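Malonyl CoA-acyl carrier protein transacylase (Burkholderia pseudomallei, PDB 3G87) probably transfers the malonyl group of malonyl-CoA to holo acyl carrier protein, releasing coenzyme A. Local coordinates at residues A[115-118]-A[119-123]; A[259-262]-A[263-267]; A[98-102]-A[103-107]; A[43-46]-A[47-51]; A[277-280]-A[281-284]. All coordinates share one frame; numbering follows the deposited sequence.

Contact 1 (A[115-118]-A[119-123])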
loop_
_atom_site.group_PDB
_atom_site.type_symbol
_atom_site.label_atom_id
_atom_site.label_comp_id
_atom_site.label_asym_id
_atom_site.label_seq_id
_atom_site.Cartn_x
_atom_site.Cartn_y
_atom_site.Cartn_z
ATOM N N ALA A 115 5.236 -0.119 -12.556
ATOM C CA ALA A 115 4.638 0.204 -13.809
ATOM C C ALA A 115 3.849 -0.950 -14.419
ATOM O O ALA A 115 2.814 -0.743 -14.886
ATOM C CB ALA A 115 5.623 0.746 -14.743
ATOM N N ARG A 116 4.332 -2.161 -14.356
ATOM C CA ARG A 116 3.552 -3.289 -14.825
ATOM C C ARG A 116 2.361 -3.556 -13.927
ATOM O O ARG A 116 1.304 -3.770 -14.404
ATOM C CB ARG A 116 4.409 -4.542 -15.037
ATOM C CG ARG A 116 3.705 -5.764 -15.559
ATOM C CD ARG A 116 3.931 -6.031 -16.984
ATOM N NE ARG A 116 3.815 -4.831 -17.777
ATOM C CZ ARG A 116 2.790 -4.450 -18.534
ATOM N NH1 ARG A 116 2.859 -3.331 -19.178
ATOM N NH2 ARG A 116 1.739 -5.161 -18.710
ATOM N N ARG A 117 2.555 -3.506 -12.629
ATOM C CA ARG A 117 1.484 -3.661 -11.675
ATOM C C ARG A 117 0.377 -2.635 -11.871
ATOM O O ARG A 117 -0.752 -2.951 -11.881
ATOM C CB ARG A 117 2.021 -3.625 -10.249
ATOM C CG ARG A 117 0.981 -3.757 -9.188
ATOM C CD ARG A 117 1.531 -3.448 -7.870
ATOM N NE ARG A 117 0.818 -4.012 -6.753
ATOM C CZ ARG A 117 0.134 -3.306 -5.882
ATOM N NH1 ARG A 117 0.001 -2.027 -6.051
ATOM N NH2 ARG A 117 -0.430 -3.884 -4.883
ATOM N N ALA A 118 0.780 -1.409 -12.063
ATOM C CA ALA A 118 -0.104 -0.295 -12.173
ATOM C C ALA A 118 -0.856 -0.314 -13.473
ATOM O O ALA A 118 -2.019 -0.066 -13.486
ATOM C CB ALA A 118 0.636 1.002 -11.977
ATOM N N GLU A 119 -0.177 -0.651 -14.548
ATOM C CA GLU A 119 -0.841 -0.866 -15.844
ATOM C C GLU A 119 -1.895 -1.958 -15.786
ATOM O O GLU A 119 -3.033 -1.706 -16.207
ATOM C CB GLU A 119 0.171 -1.155 -16.953
ATOM C CG GLU A 119 -0.465 -1.559 -18.258
ATOM C CD GLU A 119 -1.438 -0.521 -18.834
ATOM O OE1 GLU A 119 -1.228 0.682 -18.622
ATOM O OE2 GLU A 119 -2.428 -0.905 -19.515
ATOM N N LEU A 120 -1.561 -3.146 -15.255
ATOM C CA LEU A 120 -2.573 -4.225 -15.211
ATOM C C LEU A 120 -3.775 -3.857 -14.310
ATOM O O LEU A 120 -4.969 -4.058 -14.681
ATOM C CB LEU A 120 -1.985 -5.566 -14.756
ATOM C CG LEU A 120 -0.855 -6.110 -15.616
ATOM C CD1 LEU A 120 0.026 -7.064 -14.792
ATOM C CD2 LEU A 120 -1.404 -6.794 -16.868
ATOM N N MET A 121 -3.485 -3.347 -13.118
ATOM C CA MET A 121 -4.564 -3.004 -12.241
ATOM C C MET A 121 -5.488 -1.962 -12.886
ATOM O O MET A 121 -6.705 -2.041 -12.739
ATOM C CB MET A 121 -4.045 -2.556 -10.875
ATOM C CG MET A 121 -3.580 -3.743 -10.033
ATOM S SD MET A 121 -2.725 -3.236 -8.542
ATOM C CE MET A 121 -3.883 -2.041 -7.760
ATOM N N SER A 122 -4.947 -1.053 -13.668
ATOM C CA SER A 122 -5.744 -0.096 -14.418
ATOM C C SER A 122 -6.688 -0.613 -15.497
ATOM O O SER A 122 -7.561 0.070 -15.873
ATOM C CB SER A 122 -4.878 1.019 -14.965
ATOM O OG SER A 122 -4.441 0.801 -16.261
ATOM N N GLN A 123 -6.486 -1.822 -15.958
ATOM C CA GLN A 123 -7.306 -2.485 -16.938
ATOM C C GLN A 123 -8.582 -3.035 -16.378
ATOM O O GLN A 123 -9.506 -3.213 -17.099
ATOM C CB GLN A 123 -6.513 -3.613 -17.630
ATOM C CG GLN A 123 -5.354 -3.120 -18.423
ATOM C CD GLN A 123 -4.357 -4.137 -18.853
ATOM O OE1 GLN A 123 -4.567 -5.298 -18.784
ATOM N NE2 GLN A 123 -3.287 -3.679 -19.358
#

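Contact 2 (A[259-262]-A[263-267])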
loop_
_atom_site.group_PDB
_atom_site.type_symbol
_atom_site.label_atom_id
_atom_site.label_comp_id
_atom_site.label_asym_id
_atom_site.label_seq_id
_atom_site.Cartn_x
_atom_site.Cartn_y
_atom_site.Cartn_z
ATOM N N LEU A 259 4.049 -4.792 17.043
ATOM C CA LEU A 259 3.885 -4.413 18.463
ATOM C C LEU A 259 4.208 -5.569 19.432
ATOM O O LEU A 259 4.940 -5.369 20.399
ATOM C CB LEU A 259 2.471 -3.878 18.728
ATOM C CG LEU A 259 2.087 -2.586 17.974
ATOM C CD1 LEU A 259 0.694 -2.186 18.292
ATOM C CD2 LEU A 259 3.029 -1.422 18.284
ATOM N N ALA A 260 3.678 -6.769 19.139
ATOM C CA ALA A 260 3.945 -8.011 19.911
ATOM C C ALA A 260 5.407 -8.475 19.827
ATOM O O ALA A 260 5.990 -8.931 20.812
ATOM C CB ALA A 260 3.028 -9.138 19.441
ATOM N N LEU A 261 6.012 -8.348 18.659
ATOM C CA LEU A 261 7.421 -8.668 18.554
ATOM C C LEU A 261 8.322 -7.758 19.432
ATOM O O LEU A 261 9.233 -8.251 20.124
ATOM C CB LEU A 261 7.849 -8.626 17.109
ATOM C CG LEU A 261 9.176 -9.329 16.804
ATOM C CD1 LEU A 261 9.187 -10.794 17.357
ATOM C CD2 LEU A 261 9.442 -9.292 15.299
ATOM N N ALA A 262 8.094 -6.462 19.414
ATOM C CA ALA A 262 8.826 -5.536 20.241
ATOM C C ALA A 262 8.719 -5.897 21.705
ATOM O O ALA A 262 9.654 -5.833 22.419
ATOM C CB ALA A 262 8.368 -4.182 20.012
ATOM N N ALA A 263 7.536 -6.292 22.110
ATOM C CA ALA A 263 7.268 -6.585 23.482
ATOM C C ALA A 263 7.981 -7.860 23.930
ATOM O O ALA A 263 8.613 -7.882 24.959
ATOM C CB ALA A 263 5.773 -6.627 23.741
ATOM N N GLU A 264 7.892 -8.881 23.122
ATOM C CA GLU A 264 8.568 -10.117 23.367
ATOM C C GLU A 264 10.039 -9.857 23.581
ATOM O O GLU A 264 10.643 -10.451 24.402
ATOM C CB GLU A 264 8.377 -11.108 22.209
ATOM C CG GLU A 264 7.108 -11.932 22.220
ATOM C CD GLU A 264 6.788 -12.550 20.855
ATOM O OE1 GLU A 264 5.717 -12.254 20.273
ATOM O OE2 GLU A 264 7.617 -13.324 20.352
ATOM N N ARG A 265 10.603 -8.969 22.819
ATOM C CA ARG A 265 11.951 -8.577 23.003
ATOM C C ARG A 265 12.162 -7.507 24.069
ATOM O O ARG A 265 13.203 -7.018 24.140
ATOM C CB ARG A 265 12.511 -8.054 21.697
ATOM C CG ARG A 265 12.938 -9.052 20.707
ATOM C CD ARG A 265 12.557 -8.727 19.314
ATOM N NE ARG A 265 13.597 -8.158 18.487
ATOM C CZ ARG A 265 13.797 -8.455 17.211
ATOM N NH1 ARG A 265 14.762 -7.879 16.564
ATOM N NH2 ARG A 265 13.050 -9.323 16.593
ATOM N N GLY A 266 11.182 -7.138 24.863
ATOM C CA GLY A 266 11.323 -6.040 25.786
ATOM C C GLY A 266 11.891 -4.757 25.220
ATOM O O GLY A 266 12.735 -4.142 25.806
ATOM N N GLU A 267 11.450 -4.351 24.055
ATOM C CA GLU A 267 11.980 -3.159 23.483
ATOM C C GLU A 267 10.847 -2.249 23.152
ATOM O O GLU A 267 9.765 -2.684 22.987
ATOM C CB GLU A 267 12.796 -3.474 22.246
ATOM C CG GLU A 267 14.281 -3.244 22.406
ATOM C CD GLU A 267 15.099 -3.802 21.292
ATOM O OE1 GLU A 267 15.972 -3.117 20.828
ATOM O OE2 GLU A 267 14.897 -4.921 20.878
#

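Contact 3 (A[98-102]-A[103-107])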
loop_
_atom_site.group_PDB
_atom_site.type_symbol
_atom_site.label_atom_id
_atom_site.label_comp_id
_atom_site.label_asym_id
_atom_site.label_seq_id
_atom_site.Cartn_x
_atom_site.Cartn_y
_atom_site.Cartn_z
ATOM N N ALA A 98 9.159 -0.944 0.728
ATOM C CA ALA A 98 9.699 -1.808 1.837
ATOM C C ALA A 98 10.708 -2.809 1.281
ATOM O O ALA A 98 11.800 -2.962 1.823
ATOM C CB ALA A 98 8.553 -2.586 2.554
ATOM N N LEU A 99 10.313 -3.530 0.223
ATOM C CA LEU A 99 11.200 -4.475 -0.454
ATOM C C LEU A 99 12.441 -3.757 -1.003
ATOM O O LEU A 99 13.567 -4.295 -0.887
ATOM C CB LEU A 99 10.467 -5.240 -1.565
ATOM C CG LEU A 99 9.312 -6.166 -1.135
ATOM C CD1 LEU A 99 8.513 -6.726 -2.349
ATOM C CD2 LEU A 99 9.872 -7.311 -0.223
ATOM N N LEU A 100 12.261 -2.523 -1.517
ATOM C CA LEU A 100 13.399 -1.725 -1.977
ATOM C C LEU A 100 14.403 -1.457 -0.833
ATOM O O LEU A 100 15.592 -1.724 -0.974
ATOM C CB LEU A 100 12.920 -0.404 -2.575
ATOM C CG LEU A 100 14.041 0.546 -2.973
ATOM C CD1 LEU A 100 14.946 -0.037 -4.065
ATOM C CD2 LEU A 100 13.456 1.940 -3.426
ATOM N N ALA A 101 13.898 -0.936 0.296
ATOM C CA ALA A 101 14.717 -0.668 1.466
ATOM C C ALA A 101 15.285 -1.913 2.081
ATOM O O ALA A 101 16.227 -1.803 2.802
ATOM C CB ALA A 101 13.944 0.132 2.514
ATOM N N ALA A 102 14.739 -3.097 1.793
ATOM C CA ALA A 102 15.348 -4.356 2.273
ATOM C C ALA A 102 16.411 -4.887 1.308
ATOM O O ALA A 102 17.056 -5.904 1.583
ATOM C CB ALA A 102 14.273 -5.432 2.501
ATOM N N GLY A 103 16.605 -4.206 0.184
ATOM C CA GLY A 103 17.669 -4.584 -0.711
ATOM C C GLY A 103 17.252 -5.676 -1.663
ATOM O O GLY A 103 18.118 -6.266 -2.310
ATOM N N CYS A 104 15.946 -5.919 -1.792
ATOM C CA CYS A 104 15.437 -7.022 -2.631
ATOM C C CYS A 104 15.601 -6.737 -4.127
ATOM O O CYS A 104 15.693 -7.686 -4.890
ATOM C CB CYS A 104 13.959 -7.358 -2.346
ATOM S SG CYS A 104 13.673 -8.007 -0.662
ATOM N N PHE A 105 15.615 -5.453 -4.515
ATOM C CA PHE A 105 15.855 -5.028 -5.903
ATOM C C PHE A 105 16.407 -3.631 -5.864
ATOM O O PHE A 105 16.392 -2.977 -4.816
ATOM C CB PHE A 105 14.602 -5.123 -6.850
ATOM C CG PHE A 105 13.280 -4.769 -6.195
ATOM C CD1 PHE A 105 12.998 -3.468 -5.815
ATOM C CD2 PHE A 105 12.337 -5.775 -5.928
ATOM C CE1 PHE A 105 11.785 -3.141 -5.154
ATOM C CE2 PHE A 105 11.119 -5.491 -5.274
ATOM C CZ PHE A 105 10.835 -4.141 -4.913
ATOM N N ASP A 106 16.868 -3.128 -6.962
ATOM C CA ASP A 106 17.266 -1.746 -6.988
ATOM C C ASP A 106 16.131 -0.808 -7.353
ATOM O O ASP A 106 15.068 -1.235 -7.605
ATOM C CB ASP A 106 18.509 -1.526 -7.830
ATOM C CG ASP A 106 18.334 -1.836 -9.260
ATOM O OD1 ASP A 106 17.283 -1.914 -9.782
ATOM O OD2 ASP A 106 19.310 -1.968 -9.900
ATOM N N PHE A 107 16.406 0.474 -7.375
ATOM C CA PHE A 107 15.404 1.495 -7.597
ATOM C C PHE A 107 14.684 1.341 -8.924
ATOM O O PHE A 107 13.514 1.352 -8.969
ATOM C CB PHE A 107 15.998 2.877 -7.426
ATOM C CG PHE A 107 15.108 3.983 -7.845
ATOM C CD1 PHE A 107 14.030 4.347 -7.096
ATOM C CD2 PHE A 107 15.352 4.674 -8.991
ATOM C CE1 PHE A 107 13.248 5.352 -7.487
ATOM C CE2 PHE A 107 14.557 5.674 -9.361
ATOM C CZ PHE A 107 13.504 6.010 -8.611
HETATM O O HOH W 1 18.391 -1.876 -2.851
#

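Contact 4 (A[43-46]-A[47-51])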
loop_
_atom_site.group_PDB
_atom_site.type_symbol
_atom_site.label_atom_id
_atom_site.label_comp_id
_atom_site.label_asym_id
_atom_site.label_seq_id
_atom_site.Cartn_x
_atom_site.Cartn_y
_atom_site.Cartn_z
ATOM N N SER A 43 7.722 12.598 -17.544
ATOM C CA SER A 43 8.403 13.230 -16.424
ATOM C C SER A 43 7.702 12.887 -15.120
ATOM O O SER A 43 6.538 13.197 -14.951
ATOM C CB SER A 43 8.447 14.749 -16.580
ATOM O OG SER A 43 9.181 15.345 -15.487
ATOM N N ILE A 44 8.412 12.236 -14.211
ATOM C CA ILE A 44 7.850 11.879 -12.940
ATOM C C ILE A 44 7.628 13.145 -12.096
ATOM O O ILE A 44 6.689 13.231 -11.287
ATOM C CB ILE A 44 8.754 10.790 -12.246
ATOM C CG1 ILE A 44 8.111 10.248 -10.969
ATOM C CG2 ILE A 44 10.101 11.327 -11.857
ATOM C CD1 ILE A 44 6.727 9.593 -11.134
ATOM N N ARG A 45 8.496 14.145 -12.302
ATOM C CA ARG A 45 8.449 15.355 -11.472
ATOM C C ARG A 45 7.236 16.177 -11.860
ATOM O O ARG A 45 6.567 16.726 -10.997
ATOM C CB ARG A 45 9.736 16.208 -11.609
ATOM C CG ARG A 45 9.701 17.438 -10.675
ATOM C CD ARG A 45 10.739 18.492 -11.070
ATOM N NE ARG A 45 10.766 19.561 -10.088
ATOM C CZ ARG A 45 9.938 20.583 -10.043
ATOM N NH1 ARG A 45 9.020 20.737 -10.986
ATOM N NH2 ARG A 45 10.059 21.467 -9.036
ATOM N N ALA A 46 6.986 16.280 -13.167
ATOM C CA ALA A 46 5.840 17.007 -13.677
ATOM C C ALA A 46 4.560 16.353 -13.138
ATOM O O ALA A 46 3.683 17.041 -12.631
ATOM C CB ALA A 46 5.846 16.998 -15.187
ATOM N N LEU A 47 4.465 15.033 -13.228
ATOM C CA LEU A 47 3.245 14.329 -12.825
ATOM C C LEU A 47 2.968 14.621 -11.354
ATOM O O LEU A 47 1.812 14.894 -10.962
ATOM C CB LEU A 47 3.425 12.814 -13.070
ATOM C CG LEU A 47 2.389 11.850 -12.417
ATOM C CD1 LEU A 47 0.994 11.928 -13.073
ATOM C CD2 LEU A 47 2.845 10.419 -12.466
ATOM N N CYS A 48 4.044 14.586 -10.543
ATOM C CA CYS A 48 3.959 14.797 -9.075
ATOM C C CYS A 48 3.749 16.246 -8.544
ATOM O O CYS A 48 2.862 16.513 -7.647
ATOM C CB CYS A 48 5.170 14.146 -8.377
ATOM S SG CYS A 48 5.183 12.295 -8.394
ATOM N N VAL A 49 4.558 17.174 -9.073
ATOM C CA VAL A 49 4.580 18.561 -8.572
ATOM C C VAL A 49 3.481 19.385 -9.249
ATOM O O VAL A 49 2.703 20.046 -8.558
ATOM C CB VAL A 49 5.988 19.227 -8.709
ATOM C CG1 VAL A 49 5.915 20.708 -8.389
ATOM C CG2 VAL A 49 7.032 18.516 -7.824
ATOM N N ASP A 50 3.382 19.287 -10.572
ATOM C CA ASP A 50 2.435 20.086 -11.350
ATOM C C ASP A 50 1.111 19.361 -11.682
ATOM O O ASP A 50 0.064 20.013 -11.739
ATOM C CB ASP A 50 3.054 20.538 -12.693
ATOM C CG ASP A 50 4.499 21.121 -12.540
ATOM O OD1 ASP A 50 4.661 21.879 -11.517
ATOM O OD2 ASP A 50 5.426 20.835 -13.454
ATOM N N ASP A 51 1.157 18.036 -11.916
ATOM C CA ASP A 51 0.011 17.245 -12.383
ATOM C C ASP A 51 -0.920 17.907 -13.422
ATOM O O ASP A 51 -2.119 17.989 -13.183
ATOM C CB ASP A 51 -0.833 16.691 -11.224
ATOM C CG ASP A 51 -1.712 15.493 -11.669
ATOM O OD1 ASP A 51 -1.512 14.990 -12.811
ATOM O OD2 ASP A 51 -2.609 15.058 -10.884
HETATM O O HOH W 2 6.847 22.704 -10.566
HETATM O O HOH W 3 8.430 19.445 -13.332
#

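Contact 5 (A[277-280]-A[281-284])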
loop_
_atom_site.group_PDB
_atom_site.type_symbol
_atom_site.label_atom_id
_atom_site.label_comp_id
_atom_site.label_asym_id
_atom_site.label_seq_id
_atom_site.Cartn_x
_atom_site.Cartn_y
_atom_site.Cartn_z
ATOM N N GLY A 277 2.356 12.760 3.073
ATOM C CA GLY A 277 1.169 12.694 3.944
ATOM C C GLY A 277 1.420 11.947 5.242
ATOM O O GLY A 277 2.535 11.460 5.485
ATOM N N ASP A 278 0.377 11.834 6.061
ATOM C CA ASP A 278 0.454 11.102 7.335
ATOM C C ASP A 278 -0.613 9.987 7.442
ATOM O O ASP A 278 -1.067 9.642 8.541
ATOM C CB ASP A 278 0.339 12.084 8.506
ATOM C CG ASP A 278 -1.018 12.735 8.552
ATOM O OD1 ASP A 278 -1.668 12.730 7.476
ATOM O OD2 ASP A 278 -1.473 13.213 9.640
ATOM N N VAL A 279 -1.001 9.415 6.292
ATOM C CA VAL A 279 -2.019 8.365 6.308
ATOM C C VAL A 279 -1.661 7.220 7.282
ATOM O O VAL A 279 -2.468 6.883 8.098
ATOM C CB VAL A 279 -2.477 7.911 4.861
ATOM C CG1 VAL A 279 -3.485 6.736 4.873
ATOM C CG2 VAL A 279 -3.122 9.096 4.153
ATOM N N LEU A 280 -0.442 6.673 7.234
ATOM C CA LEU A 280 -0.136 5.484 8.035
ATOM C C LEU A 280 0.139 5.876 9.478
ATOM O O LEU A 280 -0.140 5.115 10.387
ATOM C CB LEU A 280 1.059 4.712 7.465
ATOM C CG LEU A 280 0.948 4.347 5.993
ATOM C CD1 LEU A 280 2.209 3.538 5.506
ATOM C CD2 LEU A 280 -0.355 3.582 5.747
ATOM N N THR A 281 0.721 7.052 9.678
ATOM C CA THR A 281 0.957 7.601 11.012
ATOM C C THR A 281 -0.326 7.543 11.816
ATOM O O THR A 281 -0.308 7.097 12.949
ATOM C CB THR A 281 1.488 9.048 10.909
ATOM O OG1 THR A 281 2.779 9.000 10.287
ATOM C CG2 THR A 281 1.685 9.708 12.261
ATOM N N ARG A 282 -1.434 7.994 11.213
ATOM C CA ARG A 282 -2.730 8.046 11.904
ATOM C C ARG A 282 -3.296 6.669 12.109
ATOM O O ARG A 282 -3.990 6.440 13.084
ATOM C CB ARG A 282 -3.720 8.878 11.110
ATOM C CG ARG A 282 -3.473 10.362 11.116
ATOM C CD ARG A 282 -4.576 11.068 10.257
ATOM N NE ARG A 282 -4.119 11.275 8.873
ATOM C CZ ARG A 282 -4.920 11.423 7.801
ATOM N NH1 ARG A 282 -4.381 11.629 6.584
ATOM N NH2 ARG A 282 -6.260 11.382 7.935
ATOM N N LEU A 283 -3.026 5.749 11.179
ATOM C CA LEU A 283 -3.496 4.346 11.342
ATOM C C LEU A 283 -2.787 3.681 12.490
ATOM O O LEU A 283 -3.424 2.989 13.286
ATOM C CB LEU A 283 -3.379 3.468 10.077
ATOM C CG LEU A 283 -4.053 3.885 8.768
ATOM C CD1 LEU A 283 -3.802 2.857 7.624
ATOM C CD2 LEU A 283 -5.536 4.107 9.003
ATOM N N VAL A 284 -1.482 3.909 12.596
ATOM C CA VAL A 284 -0.711 3.330 13.671
ATOM C C VAL A 284 -1.153 3.893 15.038
ATOM O O VAL A 284 -1.310 3.127 15.994
ATOM C CB VAL A 284 0.799 3.487 13.468
ATOM C CG1 VAL A 284 1.541 3.045 14.749
ATOM C CG2 VAL A 284 1.262 2.686 12.258
#

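Contact 1 (A[115-118]-A[119-123])
Arg117 and Met121 meet one turn apart on helix 107-123 of the acyltransferase fold, where the thioether lies over one face of the guanidinium. Met121 SD sits 3.8 Å above that plane, offset toward its rim, and is also 3.8 Å from Arg117 CG. The arginine chain runs out extended with its CG anti to the backbone N (chi1 179°), which keeps CG, NE and CZ all alongside the sulfur. Beyond the sulfur, Arg117 NH2 donates to Ser92 OG, in what fits the nucleophile elbow of this family, and His196 touches the same side chain; the arrangement is consistent with an arginine held at the active site. Met121 in turn leans on Gln63 of helix 59-81 and on Phe195.

A neighbouring stripe of the helix carries Arg116, which folds back through bends at chi2 and chi3. Its CG comes within 4.0 Å of Leu120 CD1, while its NH2 is 4.0 Å from Leu120 CD2. Leu120 itself packs on Ala203 and Ala206 of helix 201-211. Near the helix end Ser122 OG donates to Glu119 O at 2.9 Å, and Gln123 NE2 reaches the anti lone pair of Glu119 OE2 at 2.9 Å, with the acceptor only 4° out of the Gln123 amide plane.

Contact 2 (A[259-262]-A[263-267])
Arg265 turns back over Leu261 at the end of helix 251-264, and its path can be followed atom by atom. Its CB starts 3.6 Å from Leu261 O, the same carbonyl that accepts the Arg265 backbone N-H. CG stays beside that oxygen, and CD is closer still, with Arg265 CD 3.5 Å from Leu261 O. Bends at chi2 and chi3 (138° and 100°) then turn the chain back so that its end crosses the leucine side chain at a slant. At the tip, Arg265 NH2 meets Leu261 CD2 at 3.8 Å and lies almost as near to CG; the guanidinium is oblique to the methyl. Phe87 of strand 87-90 touches both of these side chains, so the aliphatic and charged parts share an aromatic neighbour.

The backbone beside this pair closes with a Schellman motif. Glu267 N donates to Ala262 O at 2.8 Å in a nearly straight bond (170°), and Gly266 N donates to Ala263 O at 2.7 Å. Gly266 takes positive phi as the C-prime residue, turning the chain out of the helix toward strand 269-273. Ala262 CB lies 3.6 Å from Glu267 O and packs against Leu6 and Ile269, which places this turn by the first residues of strands 6-11, 87-90 and 269-273.

No salt bridge joins the two segments. Their grip is made of backbone bonds that use the last helical carbonyls and of alkyl contact beside one guanidinium nitrogen, consistent with a helix end at the surface, where the guanidinium could probably also be met by solvent.

Contact 3 (A[98-102]-A[103-107])
The ring of Phe105 takes Leu99 and Leu100 at its outer end, where helix 94-101 gives way to the turn leading into helix 107-123. Apolar contacts make up most of the join. Leu99 CB approaches Phe105 CZ to 3.5 Å, while Leu100 CB lies 3.9 Å from Phe105 CE1, so two consecutive residues of the helix bear on one ring. Phe105 CG stands between its own backbone N and carbonyl carbon (chi1 37°), and this folds the ring back against the helix. Leu100 CD2 reaches the edge of the Phe107 ring, and Leu99 CD2 touches Cys104 SG at 3.9 Å. Tyr67 and Tyr75 of helix 59-81 cover Leu100, and Pro219 packs on Cys104.

The backbone bonds form a Schellman motif. Cys104 N donates to Leu99 O at 3.0 Å, and Gly103 N to Leu100 O at 2.9 Å; the second donor rises 60° out of the carbonyl plane. Gly103 has positive phi, a conformation glycine takes readily.

Water and capping complete the polar set. A water donates to Phe105 O at 3.0 Å and weakly to Leu100 O, linking the helix end to the turn. Asp106 is the N-cap of the following helix: its side chain caps a backbone N-H just beyond, and OD1 is bonded to Thr109 OG1.

Turning between the two helices therefore keeps polar groups paired: Leu99 O and Leu100 O both find N-H partners in the turn, and a water adds a weak bond to the second, while leucine, cysteine and phenylalanine side chains close the apolar side.

Contact 4 (A[43-46]-A[47-51])
Ile44 CD1 reaches forward to Cys48 SG on the buried side of helix 44-50, coming within 4.1 Å of it and to a similar range from Leu47 CD2. The isoleucine's CG1 branch is anti to the backbone N (chi1 -173°), which sends CD1 along the helix to these two residues. Cys48 SG also lies 3.4 Å from Ile44 O, the carbonyl that accepts its own backbone N-H. This side is closed by Val68, Ala65 and Val69 of helix 59-81 and by Phe26, which touches both Ile44 and Cys48.

The helix is short and marked at each end. Ser43 is its N-cap, though its OG accepts Ala46 N in a weak bond only. At the other end the winding widens into a pi-type turn: Ala46 O takes two donors, Asp50 N at 3.1 Å and Asp51 N at 2.8 Å. Asp51 then leaves the helix with positive phi, and its carboxylate accepts the backbone N-H groups of Glu55 and Leu56.

The solvent side is looser. Arg45 is extended from CG to NE and slants across Val49, whose CG2 sits 4.2 Å above the centre of one guanidinium face. Asp50 approaches the edge, but its OD2 remains 4.4 Å from Arg45 NH1, beyond a salt bridge. Two waters in the guanidinium plane bridge the charges instead. One accepts from Arg45 NH1 at 3.0 Å and donates to Asp50 OD1; the other accepts from the same NH1 at 2.7 Å and bonds weakly to OD2.

Contact 5 (A[277-280]-A[281-284])
The guanidinium of Arg282 and the carboxylate of Asp278 meet with their planes 34° apart, so they form a skewed salt bridge and not a flat, two-pronged one. Asp278 OD1 lies at the guanidinium edge, 3.1 Å from Arg282 NH1 and 3.2 Å from Arg282 NE, the latter bond weak. Seen from the aspartate, NH1 comes from above the carboxylate plane, 36° out of it. Val279 CG2 approaches the guanidinium obliquely, 3.7 Å from Arg282 NH1. The bend at chi3 (-94°) turns the end of the arginine back toward the start of its helix to reach the acid.

Asp278 is the N-cap residue of helix 279-289, yet its side chain makes no capping bond; its carboxylate turns to Arg282, while its backbone O accepts Arg282 N at 3.2 Å. Glu273, at the end of strand 269-273, bonds to the first turn: its carboxylate accepts from Leu280 N and is hydrogen-bonded to Thr281 OG1.

The other side is apolar. Leu280 CD2 and Leu283 CD1 touch at 4.0 Å, and Trp251 of helix 251-264 covers both leucines. Val284 CG2 lies 3.4 Å from Leu280 O, which also accepts Val284 N at 2.9 Å; Met10 packs against Leu280 and Val284.

Two acids thus gather at the amino end of this helix, where their negative charge would probably be favoured by the helix dipole, and the arginine one turn on would partly balance that of Asp278.

All five contacts are local, each within a helix or at its end. Contact 3 is the most buried and contact 2 the most exposed; contacts 1, 4 and 5 are intermediate, with one face inward. Contacts 1, 3 and 4 share helix 59-81 as a neighbour, while contacts 2 and 5 both touch strand 269-273, their nearest atoms about 6 Å apart. Schellman turns end the helices of contacts 2 and 3, against a pi-type turn in contact 4. Where arginine takes part it behaves differently: under a thioether near the probable nucleophile in contact 1, slanting across leucine in contact 2, water-bridged in contact 4, directly salt-bridged in contact 5.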